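Long-range contacts in endolysin (Clostridium phage phiCD27, PDB 3QAY), which probably cleaves the amide bond between N-acetylmuramic acid and L-alanine in Clostridium difficile peptidoglycan, using a zinc-dependent amidase domain: residues I4-G9 with I82-N87; E97-S102 with A141-S146. All blocks are in the same frame, centred on the assembly; numbering follows the deposited sequence.

Interaction 1: I4-G9 with I82-N87; sequences ICITVG and IELHLN. With ZN (zinc ion), chain E.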
loop_
_atom_site.group_PDB
_atom_site.type_symbol
_atom_site.label_atom_id
_atom_site.label_comp_id
_atom_site.label_asym_id
_atom_site.label_seq_id
_atom_site.Cartn_x
_atom_site.Cartn_y
_atom_site.Cartn_z
ATOM N N ILE A 4 -6.354 0.303 12.118
ATOM C CA ILE A 4 -5.903 0.074 10.754
ATOM C C ILE A 4 -4.552 -0.623 10.749
ATOM O O ILE A 4 -3.668 -0.298 11.543
ATOM C CB ILE A 4 -5.792 1.403 9.961
ATOM C CG1 ILE A 4 -7.113 2.168 9.989
ATOM C CG2 ILE A 4 -5.398 1.143 8.515
ATOM C CD1 ILE A 4 -7.071 3.500 9.247
ATOM N N CYS A 5 -4.400 -1.592 9.856
ATOM C CA CYS A 5 -3.124 -2.275 9.689
ATOM C C CYS A 5 -2.544 -1.860 8.358
ATOM O O CYS A 5 -3.243 -1.901 7.348
ATOM C CB CYS A 5 -3.309 -3.786 9.704
ATOM S SG CYS A 5 -1.758 -4.726 9.538
ATOM N N ILE A 6 -1.279 -1.440 8.362
ATOM C CA ILE A 6 -0.560 -1.145 7.130
ATOM C C ILE A 6 0.575 -2.149 6.999
ATOM O O ILE A 6 1.469 -2.190 7.848
ATOM C CB ILE A 6 0.044 0.280 7.115
ATOM C CG1 ILE A 6 -1.043 1.339 7.261
ATOM C CG2 ILE A 6 0.810 0.529 5.811
ATOM C CD1 ILE A 6 -0.486 2.749 7.459
ATOM N N THR A 7 0.519 -2.982 5.963
ATOM C CA THR A 7 1.637 -3.849 5.639
ATOM C C THR A 7 2.440 -3.235 4.500
ATOM O O THR A 7 1.877 -2.609 3.606
ATOM C CB THR A 7 1.187 -5.261 5.245
ATOM O OG1 THR A 7 0.317 -5.200 4.116
ATOM C CG2 THR A 7 0.469 -5.941 6.397
ATOM N N VAL A 8 3.761 -3.390 4.560
ATOM C CA VAL A 8 4.630 -3.032 3.451
ATOM C C VAL A 8 4.859 -4.285 2.618
ATOM O O VAL A 8 5.279 -5.320 3.139
ATOM C CB VAL A 8 5.973 -2.465 3.943
ATOM C CG1 VAL A 8 6.983 -2.376 2.807
ATOM C CG2 VAL A 8 5.753 -1.094 4.601
ATOM N N GLY A 9 4.559 -4.188 1.326
ATOM C CA GLY A 9 4.751 -5.291 0.411
ATOM C C GLY A 9 6.214 -5.639 0.222
ATOM O O GLY A 9 7.089 -4.772 0.307
ATOM N N ILE A 82 -4.331 -2.258 4.791
ATOM C CA ILE A 82 -3.809 -1.638 3.582
ATOM C C ILE A 82 -2.417 -2.203 3.356
ATOM O O ILE A 82 -1.588 -2.166 4.269
ATOM C CB ILE A 82 -3.684 -0.100 3.729
ATOM C CG1 ILE A 82 -5.055 0.549 3.920
ATOM C CG2 ILE A 82 -2.981 0.505 2.511
ATOM C CD1 ILE A 82 -4.980 1.940 4.512
ATOM N N GLU A 83 -2.159 -2.749 2.171
ATOM C CA GLU A 83 -0.789 -3.121 1.806
ATOM C C GLU A 83 -0.276 -2.197 0.714
ATOM O O GLU A 83 -0.933 -1.996 -0.302
ATOM C CB GLU A 83 -0.663 -4.574 1.359
ATOM C CG GLU A 83 0.803 -4.986 1.137
ATOM C CD GLU A 83 1.002 -6.483 1.122
ATOM O OE1 GLU A 83 1.012 -7.055 0.013
ATOM O OE2 GLU A 83 1.130 -7.090 2.213
ATOM N N LEU A 84 0.917 -1.662 0.944
ATOM C CA LEU A 84 1.513 -0.663 0.084
ATOM C C LEU A 84 2.427 -1.323 -0.926
ATOM O O LEU A 84 3.354 -2.073 -0.560
ATOM C CB LEU A 84 2.310 0.345 0.922
ATOM C CG LEU A 84 1.498 1.169 1.924
ATOM C CD1 LEU A 84 2.408 2.112 2.702
ATOM C CD2 LEU A 84 0.410 1.942 1.201
ATOM N N HIS A 85 2.148 -1.037 -2.195
ATOM C CA HIS A 85 2.975 -1.445 -3.317
ATOM C C HIS A 85 3.233 -0.269 -4.252
ATOM O O HIS A 85 2.612 0.792 -4.145
ATOM C CB HIS A 85 2.285 -2.560 -4.111
ATOM C CG HIS A 85 2.285 -3.883 -3.413
ATOM N ND1 HIS A 85 3.183 -4.883 -3.715
ATOM C CD2 HIS A 85 1.501 -4.369 -2.423
ATOM C CE1 HIS A 85 2.949 -5.931 -2.945
ATOM N NE2 HIS A 85 1.937 -5.643 -2.146
ATOM N N LEU A 86 4.189 -0.479 -5.152
ATOM C CA LEU A 86 4.360 0.349 -6.329
ATOM C C LEU A 86 4.261 -0.596 -7.517
ATOM O O LEU A 86 4.592 -1.787 -7.409
ATOM C CB LEU A 86 5.712 1.071 -6.328
ATOM C CG LEU A 86 5.957 2.195 -5.317
ATOM C CD1 LEU A 86 7.299 2.872 -5.582
ATOM C CD2 LEU A 86 4.843 3.237 -5.318
ATOM N N ASN A 87 3.791 -0.063 -8.636
ATOM C CA ASN A 87 3.555 -0.843 -9.834
ATOM C C ASN A 87 4.797 -0.857 -10.706
ATOM O O ASN A 87 5.779 -0.162 -10.427
ATOM C CB ASN A 87 2.363 -0.255 -10.608
ATOM C CG ASN A 87 1.418 -1.318 -11.147
ATOM O OD1 ASN A 87 1.845 -2.388 -11.590
ATOM N ND2 ASN A 87 0.117 -1.017 -11.122
HETATM ZN ZN ZN E . 4.575 -4.992 -5.140
HETATM O O HOH W 1 6.136 -2.517 -1.165
HETATM O O HOH W 2 3.716 -7.186 -5.726
#
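I6, T7 and V8 pair in parallel with I82, E83 and L84, the two strands running at 27° to each other and 4.7 Å apart at their closest. They are neighbouring strands of the six-stranded mixed sheet of this zinc amidase, whose alpha/beta fold places two of its metal ligands, H10 and H85, near the C-terminal ends of these two strands. The ladder alternates from strand to strand: I82 N donates to C5 O, T7 N to I82 O, L84 N to T7 O, and G9 N extends it past the first strand to L84 O at 3.1 Å. Helix 27-44 packs on I4, I6, V8 and L84, while I82 touches I144 of strand 140-148. On this face I6 CG2 packs on L84 CD1 at 3.8 Å.

The opposite face is polar at its centre. T7 OG1 sits between the backbone N and the carbonyl carbon (chi1 59°), close beside the E83 chain, and donates to the anti lone pair of E83 OE2 at 2.8 Å. A salt bridge from K69 also reaches this oxygen. The other carboxylate oxygen, E83 OE1, accepts a nearly straight bond from H85 NE2 (2.7 Å, 167°) lying in the imidazole plane. With both carboxylate oxygens engaged, E83 is a second-shell residue that fixes the rotation of the H85 ring and leaves ND1 to bind zinc at 2.0 Å. H10 and E27, the latter at the start of helix 27-44, complete the protein ligands, and a water lies 2.4 Å from the metal. Over one face of the same ring rests G9, its CA 4.1 Å from the ring centroid in a CH-pi contact.

Interaction 2: E97-S102 with A141-S146; sequences EVLYYS and AVLIES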
loop_
_atom_site.group_PDB
_atom_site.type_symbol
_atom_site.label_atom_id
_atom_site.label_comp_id
_atom_site.label_asym_id
_atom_site.label_seq_id
_atom_site.Cartn_x
_atom_site.Cartn_y
_atom_site.Cartn_z
ATOM N N GLU A 97 -3.644 2.633 -8.849
ATOM C CA GLU A 97 -4.499 1.477 -8.980
ATOM C C GLU A 97 -4.656 0.857 -7.591
ATOM O O GLU A 97 -3.691 0.802 -6.836
ATOM C CB GLU A 97 -3.783 0.545 -9.939
ATOM C CG GLU A 97 -4.323 -0.805 -10.139
ATOM C CD GLU A 97 -3.573 -1.489 -11.253
ATOM O OE1 GLU A 97 -2.815 -2.443 -10.981
ATOM O OE2 GLU A 97 -3.705 -1.024 -12.400
ATOM N N VAL A 98 -5.866 0.423 -7.240
ATOM C CA VAL A 98 -6.100 -0.205 -5.938
ATOM C C VAL A 98 -6.828 -1.545 -6.118
ATOM O O VAL A 98 -7.893 -1.603 -6.742
ATOM C CB VAL A 98 -6.901 0.725 -4.986
ATOM C CG1 VAL A 98 -7.215 0.021 -3.669
ATOM C CG2 VAL A 98 -6.141 2.035 -4.739
ATOM N N LEU A 99 -6.243 -2.613 -5.572
ATOM C CA LEU A 99 -6.824 -3.952 -5.682
ATOM C C LEU A 99 -7.648 -4.267 -4.441
ATOM O O LEU A 99 -7.257 -3.920 -3.321
ATOM C CB LEU A 99 -5.728 -5.003 -5.891
ATOM C CG LEU A 99 -4.699 -4.660 -6.976
ATOM C CD1 LEU A 99 -3.724 -5.819 -7.210
ATOM C CD2 LEU A 99 -5.392 -4.278 -8.277
ATOM N N TYR A 100 -8.802 -4.897 -4.644
ATOM C CA TYR A 100 -9.733 -5.172 -3.555
ATOM C C TYR A 100 -10.364 -6.557 -3.719
ATOM O O TYR A 100 -10.227 -7.200 -4.771
ATOM C CB TYR A 100 -10.817 -4.091 -3.491
ATOM C CG TYR A 100 -11.756 -4.130 -4.670
ATOM C CD1 TYR A 100 -12.907 -4.906 -4.640
ATOM C CD2 TYR A 100 -11.485 -3.402 -5.826
ATOM C CE1 TYR A 100 -13.768 -4.954 -5.725
ATOM C CE2 TYR A 100 -12.346 -3.439 -6.916
ATOM C CZ TYR A 100 -13.489 -4.218 -6.854
ATOM O OH TYR A 100 -14.340 -4.273 -7.929
ATOM N N TYR A 101 -11.056 -6.992 -2.666
ATOM C CA TYR A 101 -11.605 -8.353 -2.578
ATOM C C TYR A 101 -13.123 -8.399 -2.471
ATOM O O TYR A 101 -13.733 -9.363 -2.908
ATOM C CB TYR A 101 -11.003 -9.075 -1.369
ATOM C CG TYR A 101 -11.341 -10.551 -1.297
ATOM C CD1 TYR A 101 -10.696 -11.462 -2.107
ATOM C CD2 TYR A 101 -12.313 -11.023 -0.425
ATOM C CE1 TYR A 101 -10.995 -12.812 -2.062
ATOM C CE2 TYR A 101 -12.628 -12.374 -0.365
ATOM C CZ TYR A 101 -11.958 -13.265 -1.193
ATOM O OH TYR A 101 -12.237 -14.606 -1.151
ATOM N N SER A 102 -13.725 -7.365 -1.887
ATOM C CA SER A 102 -15.149 -7.369 -1.563
ATOM C C SER A 102 -15.819 -6.056 -1.958
ATOM O O SER A 102 -15.157 -5.101 -2.366
ATOM C CB SER A 102 -15.316 -7.565 -0.060
ATOM O OG SER A 102 -14.659 -6.524 0.642
ATOM N N ALA A 141 -9.700 -5.599 3.181
ATOM C CA ALA A 141 -8.341 -5.263 2.770
ATOM C C ALA A 141 -8.306 -4.606 1.399
ATOM O O ALA A 141 -9.150 -4.890 0.544
ATOM C CB ALA A 141 -7.469 -6.497 2.773
ATOM N N VAL A 142 -7.331 -3.716 1.213
ATOM C CA VAL A 142 -7.016 -3.176 -0.101
ATOM C C VAL A 142 -5.507 -3.181 -0.318
ATOM O O VAL A 142 -4.729 -3.027 0.618
ATOM C CB VAL A 142 -7.591 -1.754 -0.317
ATOM C CG1 VAL A 142 -9.101 -1.801 -0.287
ATOM C CG2 VAL A 142 -7.063 -0.780 0.716
ATOM N N LEU A 143 -5.108 -3.400 -1.562
ATOM C CA LEU A 143 -3.712 -3.353 -1.930
ATOM C C LEU A 143 -3.543 -2.124 -2.794
ATOM O O LEU A 143 -4.141 -2.029 -3.867
ATOM C CB LEU A 143 -3.329 -4.622 -2.678
ATOM C CG LEU A 143 -1.857 -4.830 -3.032
ATOM C CD1 LEU A 143 -1.622 -6.272 -3.444
ATOM C CD2 LEU A 143 -1.399 -3.883 -4.137
ATOM N N ILE A 144 -2.747 -1.172 -2.320
ATOM C CA ILE A 144 -2.553 0.079 -3.045
ATOM C C ILE A 144 -1.269 0.034 -3.869
ATOM O O ILE A 144 -0.170 -0.195 -3.335
ATOM C CB ILE A 144 -2.525 1.304 -2.103
ATOM C CG1 ILE A 144 -3.761 1.317 -1.201
ATOM C CG2 ILE A 144 -2.463 2.595 -2.922
ATOM C CD1 ILE A 144 -3.760 2.442 -0.169
ATOM N N GLU A 145 -1.432 0.225 -5.180
ATOM C CA GLU A 145 -0.321 0.438 -6.091
ATOM C C GLU A 145 -0.302 1.940 -6.398
ATOM O O GLU A 145 -0.939 2.395 -7.354
ATOM C CB GLU A 145 -0.520 -0.382 -7.372
ATOM C CG GLU A 145 -0.681 -1.890 -7.129
ATOM C CD GLU A 145 0.547 -2.710 -7.505
ATOM O OE1 GLU A 145 1.476 -2.167 -8.132
ATOM O OE2 GLU A 145 0.567 -3.915 -7.189
ATOM N N SER A 146 0.429 2.692 -5.575
ATOM C CA SER A 146 0.353 4.166 -5.560
ATOM C C SER A 146 0.753 4.824 -6.875
ATOM O O SER A 146 0.103 5.777 -7.320
ATOM C CB SER A 146 1.228 4.736 -4.435
ATOM O OG SER A 146 0.705 4.422 -3.155
HETATM O O HOH W 3 -11.433 -5.970 -0.260
#
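E97, V98 and L99 run antiparallel to L143, I144 and E145, the strand axes at 159° and 4.6 Å apart at their closest. L99 and L143 form a hydrogen-bonded pair, L99 N reaching L143 O and L143 N reaching L99 O, both at 2.8 Å. E97 and E145 form the next such pair, in which E145 N donates to E97 O at 2.9 Å. On the face carrying V98, V142 and I144, the two methyls of V98 divide their work. CG1, anti to the backbone N (chi1 176°), meets V142 CB at 3.8 Å, while CG2 lies alongside I144 CG2, and helix 103-116 packs on V98. Strand 140-148 lies between strands 80-87 and 96-100 in the mixed amidase sheet, parallel to the first and antiparallel to the second; the sheet changes direction at this contact. The other face holds L99 and L143, touching through their CB atoms at 4.0 Å, and two glutamates. The E97 carboxylate is gripped by salt bridges from K126 and R123. The E145 chain is bent at chi2 (-106°); its nearest side-chain atom is about 5 Å from the zinc ion. Beyond the paired strands, a water bridges the segments, accepting from Y101 N at 2.6 Å and donating to A141 O at 2.7 Å.

Overall arrangement
Interaction 1 closes along the chain before interaction 2 opens, and strands 80-87 and 96-100 follow one another in sequence. The centres of the two contacts lie about 9 Å apart in one mixed sheet, where strand 140-148 is inserted between those two consecutive strands. The seam between the contacts is probably hydrogen-bonded, H85 N to I144 O at 2.7 Å and E83 O to I144 N at 2.8 Å. Four adjacent strands, 3-8, 80-87, 140-148 and 96-100, are thus joined edge by edge. Interaction 1 supplies the zinc ligand H85, and interaction 2 brings E145 beside it on the same face; the nearest atoms of both side chains are about 3 Å from a bound phosphate, probably from the crystallisation liquor, that may mark the pocket.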